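Local coordinates for salt-tolerant glutaminase (Micrococcus luteus, PDB 3AGD), which hydrolyses L-glutamine to L-glutamate and ammonia, at the interface of chains A and B. Residues are numbered along the deposited sequence; one frame, centred on the assembly and turned at random. Chains: chain A/B, Salt-tolerant glutaminase.

Contact 1 and contact 2 are twin patches of one two-fold interface, with the chains exchanged. The centres of their C-alpha atoms lie about 36 Å apart. Each pairs a helix beginning at residue 337, in the STAS-like C-terminal region of one chain, with the N-terminal segment and strand 50-54 of the other. Glu341, Asp345, His3 and His51 serve in both. Contact 1 adds the threonines and arginine that join the aspartate; contact 2 adds the packing against the N-terminus. The two subunits thus embrace reciprocally. The protein is a homotetramer, of which this pair may be one half.

Contact 1: the interface of chains A and B. Residues chain A 3, 5, 45, 47, 49, 51; chain B 341, 345.
B:Asp345 and B:Glu341, one helical turn apart, present their carboxylates to a polar surface of chain A. A:His3 NE2 donates to B:Asp345 OD2 at 2.8 Å. It meets that oxygen nearly end-on to the C-O bond, but the bond is bent, with 123° at the hydrogen. The other oxygen, B:Asp345 OD1, takes a bond from the hydroxyl A:Thr47 OG1 at 3.1 Å. The guanidinium of A:Arg49 lies stacked on the same carboxylate, the two planes 29° apart. A:Arg49 NH1 forms a salt bridge to B:Asp345 OD2 at 3.3 Å.

B:Glu341 is held by A:His51. The imidazole A:His51 NE2 gives a nearly straight bond of 3.0 Å to B:Glu341 OE2. The bond lies in the plane of the imidazole and reaches the anti side of the carboxylate, but is tilted from the carboxylate's own plane. The glutamate chain bends at chi2 (-74°), which turns OE2 toward A:His51. A:Ile5 CD1 packs on B:Glu341 CG at 3.4 Å, and the methyl of A:Thr45 touches CD.

The second shell fixes the donors. A:Ile5 N donates to A:His3 ND1 in the ring plane at 3.2 Å, which holds that imidazole with NE2 toward the aspartate. A:His51 CE1 lies over the face of the A:His3 ring. A:Thr45 OG1 is hydrogen-bonded to A:Thr47 OG1 at 2.6 Å and accepts from A:Arg49 N. The nearby arginine would probably favour the charged form of B:Asp345, with at most a weaker effect on B:Glu341.

Helix 337-348 of chain B thus lies against three parts of chain A: the N-terminal stretch leading into helix 4-16, the turn after strand 40-44, and the start of strand 50-54.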
loop_
_atom_site.group_PDB
_atom_site.type_symbol
_atom_site.label_atom_id
_atom_site.label_comp_id
_atom_site.label_asym_id
_atom_site.label_seq_id
_atom_site.Cartn_x
_atom_site.Cartn_y
_atom_site.Cartn_z
ATOM N N HIS A 3 23.982 13.365 6.316
ATOM C CA HIS A 3 22.571 13.053 6.129
ATOM C C HIS A 3 21.908 12.967 7.499
ATOM O O HIS A 3 22.410 12.296 8.395
ATOM C CB HIS A 3 22.437 11.725 5.390
ATOM C CG HIS A 3 21.135 11.563 4.674
ATOM N ND1 HIS A 3 19.926 11.503 5.331
ATOM C CD2 HIS A 3 20.853 11.471 3.353
ATOM C CE1 HIS A 3 18.953 11.382 4.444
ATOM N NE2 HIS A 3 19.490 11.360 3.236
ATOM N N ILE A 5 19.061 11.451 8.433
ATOM C CA ILE A 5 18.434 10.174 8.765
ATOM C C ILE A 5 19.303 9.260 9.632
ATOM O O ILE A 5 18.803 8.626 10.558
ATOM C CB ILE A 5 17.960 9.434 7.490
ATOM C CG1 ILE A 5 16.796 10.213 6.869
ATOM C CG2 ILE A 5 17.494 8.013 7.834
ATOM C CD1 ILE A 5 16.225 9.591 5.627
ATOM N N THR A 45 17.122 2.387 1.041
ATOM C CA THR A 45 16.180 3.097 0.186
ATOM C C THR A 45 16.260 2.676 -1.276
ATOM O O THR A 45 17.214 2.017 -1.695
ATOM C CB THR A 45 16.442 4.605 0.249
ATOM O OG1 THR A 45 17.780 4.866 -0.190
ATOM C CG2 THR A 45 16.275 5.117 1.666
ATOM N N THR A 47 16.682 4.643 -3.698
ATOM C CA THR A 47 17.724 5.479 -4.279
ATOM C C THR A 47 19.059 4.736 -4.293
ATOM O O THR A 47 19.871 4.913 -5.202
ATOM C CB THR A 47 17.884 6.800 -3.487
ATOM O OG1 THR A 47 18.211 6.511 -2.123
ATOM C CG2 THR A 47 16.592 7.603 -3.527
ATOM N N ARG A 49 20.641 4.117 -1.028
ATOM C CA ARG A 49 21.293 4.573 0.187
ATOM C C ARG A 49 21.057 3.587 1.316
ATOM O O ARG A 49 20.066 2.856 1.326
ATOM C CB ARG A 49 20.768 5.955 0.590
ATOM C CG ARG A 49 20.963 7.017 -0.476
ATOM C CD ARG A 49 22.411 7.065 -0.954
ATOM N NE ARG A 49 22.561 7.909 -2.136
ATOM C CZ ARG A 49 22.622 9.237 -2.112
ATOM N NH1 ARG A 49 22.556 9.889 -0.958
ATOM N NH2 ARG A 49 22.729 9.911 -3.249
ATOM N N HIS A 51 21.154 3.972 5.335
ATOM C CA HIS A 51 21.305 4.762 6.549
ATOM C C HIS A 51 21.227 3.813 7.741
ATOM O O HIS A 51 20.250 3.076 7.880
ATOM C CB HIS A 51 20.185 5.807 6.646
ATOM C CG HIS A 51 19.988 6.605 5.392
ATOM N ND1 HIS A 51 21.009 7.304 4.785
ATOM C CD2 HIS A 51 18.885 6.821 4.636
ATOM C CE1 HIS A 51 20.544 7.915 3.709
ATOM N NE2 HIS A 51 19.257 7.639 3.596
ATOM N N GLU B 341 13.484 12.256 1.778
ATOM C CA GLU B 341 14.699 11.461 1.914
ATOM C C GLU B 341 15.555 11.657 0.669
ATOM O O GLU B 341 16.773 11.841 0.762
ATOM C CB GLU B 341 14.346 9.977 2.082
ATOM C CG GLU B 341 15.518 9.038 2.384
ATOM C CD GLU B 341 16.402 8.761 1.181
ATOM O OE1 GLU B 341 15.859 8.594 0.066
ATOM O OE2 GLU B 341 17.642 8.687 1.350
ATOM N N ASP B 345 19.388 13.324 0.039
ATOM C CA ASP B 345 20.453 12.622 -0.672
ATOM C C ASP B 345 21.111 13.577 -1.664
ATOM O O ASP B 345 22.334 13.575 -1.823
ATOM C CB ASP B 345 19.894 11.420 -1.443
ATOM C CG ASP B 345 19.479 10.271 -0.535
ATOM O OD1 ASP B 345 18.867 9.306 -1.044
ATOM O OD2 ASP B 345 19.769 10.323 0.677
#

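Contact 2: the interface of chains A and B. Residues chain A 341, 344-345, 347-348; chain B 1, 3-4, 51.
B:His3, B:Met1 and A:Thr348 bury the most surface here. The imidazole of B:His3 meets helix 337-349 of chain A from the N-terminal stretch of chain B. Its NE2 donates to A:Asp345 OD2 at 2.7 Å, nearly end-on to the C-O bond. The acceptor is tilted 20° from the ring plane, and ring and carboxylate are turned well away from coplanar. CG of B:His3 stands opposite the backbone N (chi1 -155°), which sends the ring toward the helix. There its CE1 packs against A:Leu344 CB at 3.5 Å, the two side chains at about a right angle. One face of the ring is covered by B:His51 CE1, 3.4 Å above its centre. An alanine in place of B:His3 would probably leave the A:Asp345 carboxylate without this donor and open a gap beside A:Leu344 and the B:His51 ring.

A:Thr348 crosses B:His3 on the CD2 side, with OG1 3.7 Å from B:His3 CD2. This hydroxyl bonds back within its own helix, to A:Leu344 O at 3.1 Å, which fixes its rotation.

B:Met1 lies farther along the helix. Its chain bends at chi3 (-80°), and the sulfur SD rests 3.9 Å from A:Leu347 CB. Its CE methyl lies alongside A:Thr348 OG1. On the other side of B:His3 from A:Thr348, the CG corner of the B:Pro4 ring presses on the A:Leu344 CD1 methyl, a tight apolar contact.

Beyond B:His3, B:His51 NE2 gives a nearly straight bond of 2.8 Å to A:Glu341 OE2, in the plane of its ring. The site fastens the N-terminus of one subunit along the partner's helix. It combines acid-imidazole bonds with apolar packing, and so is likely to help hold the subunits together in the tetramer.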
loop_
_atom_site.group_PDB
_atom_site.type_symbol
_atom_site.label_atom_id
_atom_site.label_comp_id
_atom_site.label_asym_id
_atom_site.label_seq_id
_atom_site.Cartn_x
_atom_site.Cartn_y
_atom_site.Cartn_z
ATOM N N GLU A 341 -2.509 7.339 -16.407
ATOM C CA GLU A 341 -3.859 7.896 -16.329
ATOM C C GLU A 341 -3.742 9.415 -16.432
ATOM O O GLU A 341 -4.520 10.066 -17.130
ATOM C CB GLU A 341 -4.504 7.500 -14.993
ATOM C CG GLU A 341 -5.994 7.832 -14.836
ATOM C CD GLU A 341 -6.270 9.317 -14.652
ATOM O OE1 GLU A 341 -5.483 9.992 -13.956
ATOM O OE2 GLU A 341 -7.286 9.807 -15.189
ATOM N N LEU A 344 -2.777 10.494 -20.000
ATOM C CA LEU A 344 -3.941 10.457 -20.874
ATOM C C LEU A 344 -4.848 11.665 -20.619
ATOM O O LEU A 344 -5.478 12.184 -21.545
ATOM C CB LEU A 344 -4.724 9.161 -20.663
ATOM C CG LEU A 344 -4.012 7.902 -21.159
ATOM C CD1 LEU A 344 -4.865 6.678 -20.846
ATOM C CD2 LEU A 344 -3.757 8.013 -22.664
ATOM N N ASP A 345 -4.919 12.104 -19.366
ATOM C CA ASP A 345 -5.736 13.262 -19.016
ATOM C C ASP A 345 -5.132 14.505 -19.661
ATOM O O ASP A 345 -5.853 15.396 -20.104
ATOM C CB ASP A 345 -5.785 13.459 -17.497
ATOM C CG ASP A 345 -6.659 12.433 -16.794
ATOM O OD1 ASP A 345 -6.595 12.360 -15.547
ATOM O OD2 ASP A 345 -7.408 11.704 -17.478
ATOM N N LEU A 347 -3.230 14.537 -22.415
ATOM C CA LEU A 347 -3.454 14.413 -23.846
ATOM C C LEU A 347 -4.882 14.802 -24.197
ATOM O O LEU A 347 -5.114 15.572 -25.129
ATOM C CB LEU A 347 -3.169 12.983 -24.305
ATOM C CG LEU A 347 -1.707 12.543 -24.176
ATOM C CD1 LEU A 347 -1.570 11.123 -24.674
ATOM C CD2 LEU A 347 -0.806 13.476 -24.972
ATOM N N THR A 348 -5.840 14.277 -23.445
ATOM C CA THR A 348 -7.245 14.583 -23.688
ATOM C C THR A 348 -7.542 16.064 -23.474
ATOM O O THR A 348 -8.300 16.671 -24.237
ATOM C CB THR A 348 -8.167 13.751 -22.767
ATOM O OG1 THR A 348 -8.112 12.376 -23.162
ATOM C CG2 THR A 348 -9.605 14.227 -22.871
ATOM N N MET B 1 -9.758 13.400 -29.395
ATOM C CA MET B 1 -9.515 11.991 -28.965
ATOM C C MET B 1 -10.282 11.676 -27.688
ATOM O O MET B 1 -10.329 12.494 -26.767
ATOM C CB MET B 1 -8.027 11.773 -28.699
ATOM C CG MET B 1 -7.511 12.543 -27.491
ATOM S SD MET B 1 -5.841 12.070 -27.007
ATOM C CE MET B 1 -6.177 10.551 -26.089
ATOM N N HIS B 3 -10.877 9.526 -24.185
ATOM C CA HIS B 3 -10.015 8.921 -23.181
ATOM C C HIS B 3 -10.110 7.403 -23.305
ATOM O O HIS B 3 -11.204 6.852 -23.422
ATOM C CB HIS B 3 -10.467 9.378 -21.794
ATOM C CG HIS B 3 -9.386 9.334 -20.759
ATOM N ND1 HIS B 3 -8.846 8.154 -20.293
ATOM C CD2 HIS B 3 -8.744 10.329 -20.104
ATOM C CE1 HIS B 3 -7.918 8.426 -19.394
ATOM N NE2 HIS B 3 -7.835 9.737 -19.259
ATOM N N PRO B 4 -8.966 6.701 -23.301
ATOM C CA PRO B 4 -9.084 5.245 -23.424
ATOM C C PRO B 4 -9.588 4.475 -22.199
ATOM O O PRO B 4 -10.028 3.333 -22.332
ATOM C CB PRO B 4 -7.681 4.812 -23.873
ATOM C CG PRO B 4 -6.796 5.869 -23.351
ATOM C CD PRO B 4 -7.585 7.143 -23.559
ATOM N N HIS B 51 -13.987 8.305 -14.718
ATOM C CA HIS B 51 -14.152 7.451 -15.891
ATOM C C HIS B 51 -15.245 6.426 -15.587
ATOM O O HIS B 51 -15.126 5.644 -14.642
ATOM C CB HIS B 51 -12.824 6.758 -16.211
ATOM C CG HIS B 51 -11.657 7.698 -16.287
ATOM N ND1 HIS B 51 -11.586 8.729 -17.199
ATOM C CD2 HIS B 51 -10.525 7.773 -15.548
ATOM C CE1 HIS B 51 -10.463 9.400 -17.018
ATOM N NE2 HIS B 51 -9.800 8.841 -16.021
#